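Local coordinates for hemolysin-related protein (Vibrio cholerae serotype O1, PDB 5V6F) that probably serves as a biofilm-associated lectin of the bacterium, its second beta-prism domain, the part crystallised here, binding a mannose-containing glycan, at residues L97-T100 and H101-S104. Sequence-based numbering, arbitrary orientation.
Sequences LGST and HYAS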
loop_
_atom_site.group_PDB
_atom_site.type_symbol
_atom_site.label_atom_id
_atom_site.label_comp_id
_atom_site.label_asym_id
_atom_site.label_seq_id
_atom_site.Cartn_x
_atom_site.Cartn_y
_atom_site.Cartn_z
ATOM N N LEU A 97 -7.812 -3.560 2.817
ATOM C CA LEU A 97 -7.262 -2.773 3.908
ATOM C C LEU A 97 -7.558 -1.299 3.667
ATOM O O LEU A 97 -7.648 -0.843 2.525
ATOM C CB LEU A 97 -5.756 -2.996 4.046
ATOM C CG LEU A 97 -5.333 -4.455 4.242
ATOM C CD1 LEU A 97 -3.829 -4.543 4.456
ATOM C CD2 LEU A 97 -6.084 -5.109 5.401
ATOM N N GLY A 98 -7.720 -0.557 4.757
ATOM C CA GLY A 98 -8.143 0.825 4.652
ATOM C C GLY A 98 -9.643 0.930 4.430
ATOM O O GLY A 98 -10.417 0.015 4.740
ATOM N N SER A 99 -10.054 2.069 3.877
ATOM C CA SER A 99 -11.467 2.370 3.687
ATOM C C SER A 99 -11.634 3.296 2.493
ATOM O O SER A 99 -10.771 4.129 2.211
ATOM C CB SER A 99 -12.076 3.030 4.932
ATOM O OG SER A 99 -13.411 3.446 4.682
ATOM N N THR A 100 -12.768 3.169 1.810
ATOM C CA THR A 100 -13.121 4.090 0.738
ATOM C C THR A 100 -14.076 5.188 1.191
ATOM O O THR A 100 -14.486 6.009 0.366
ATOM C CB THR A 100 -13.751 3.330 -0.439
ATOM O OG1 THR A 100 -14.989 2.732 -0.025
ATOM C CG2 THR A 100 -12.815 2.246 -0.952
ATOM N N HIS A 101 -14.427 5.239 2.474
ATOM C CA HIS A 101 -15.552 6.047 2.929
ATOM C C HIS A 101 -15.153 7.374 3.561
ATOM O O HIS A 101 -16.039 8.165 3.902
ATOM C CB HIS A 101 -16.396 5.243 3.919
ATOM C CG HIS A 101 -17.042 4.038 3.312
ATOM N ND1 HIS A 101 -18.287 4.080 2.724
ATOM C CD2 HIS A 101 -16.609 2.762 3.187
ATOM C CE1 HIS A 101 -18.598 2.878 2.270
ATOM N NE2 HIS A 101 -17.596 2.061 2.539
ATOM N N TYR A 102 -13.862 7.653 3.717
ATOM C CA TYR A 102 -13.418 8.871 4.385
ATOM C C TYR A 102 -12.558 9.731 3.471
ATOM O O TYR A 102 -11.620 10.400 3.915
ATOM C CB TYR A 102 -12.682 8.526 5.675
ATOM C CG TYR A 102 -13.562 7.763 6.632
ATOM C CD1 TYR A 102 -13.641 6.379 6.577
ATOM C CD2 TYR A 102 -14.345 8.426 7.564
ATOM C CE1 TYR A 102 -14.455 5.677 7.435
ATOM C CE2 TYR A 102 -15.166 7.731 8.433
ATOM C CZ TYR A 102 -15.220 6.355 8.361
ATOM O OH TYR A 102 -16.038 5.656 9.221
ATOM N N ALA A 103 -12.894 9.751 2.182
ATOM C CA ALA A 103 -12.185 10.579 1.224
ATOM C C ALA A 103 -13.135 10.991 0.113
ATOM O O ALA A 103 -14.046 10.245 -0.262
ATOM C CB ALA A 103 -10.976 9.851 0.629
ATOM N N SER A 104 -12.904 12.188 -0.406
ATOM C CA SER A 104 -13.567 12.694 -1.595
ATOM C C SER A 104 -12.579 12.686 -2.757
ATOM O O SER A 104 -11.411 12.314 -2.608
ATOM C CB SER A 104 -14.106 14.103 -1.347
ATOM O OG SER A 104 -13.041 15.024 -1.170
HETATM O O HOH W 1 -11.185 6.516 3.491
#
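The imidazole of His101 meets Thr100 over one face and Ser99 at its edge. Thr100 OG1 sits 3.5 Å above the ring plane of His101, displaced toward the rim, whereas Ser99 OG lies in that plane, 3.6 Å from His101 CD2. The phenol ring of Tyr102 is also met edge-on: water 1 lies in its plane, and Ser99 OG is 3.5 Å from Tyr102 CD1. Ser99 OG therefore stands at the edges of two rings.

Its place follows from chi1 of 174°, which swings the hydroxyl away from its own backbone N and forward along the chain. There it accepts the backbone N-H of His101, with His101 N to Ser99 OG at 3.0 Å and 162° at the hydrogen. With chi1 at 64°, Thr100 OG1 lies between its own N and carbonyl carbon, against one face of the neighbouring imidazole.

A second link is indirect. Water 1 donates to Ser99 O at 2.7 Å and accepts from Tyr102 N at 2.9 Å, occupying the position where a tight turn would have a direct bond. Beyond these residues, the Tyr102 ring stacks on Phe31, a residue of the glycan pocket, and touches Tyr75, another. The Tyr102 side chain is about 6 Å from the bound beta-D-mannopyranose, which suggests a second-shell place.

The side-chain oxygen of Ser99 bonded to the N-H two residues on defines an ST turn, here beside a water-bridged reverse turn. The turn lies in the connection from edge strand 94-98 to edge strand 106-112, a Greek-key connection (strand order 3-2-1-4) in one of the three four-stranded antiparallel sheets of the beta-prism.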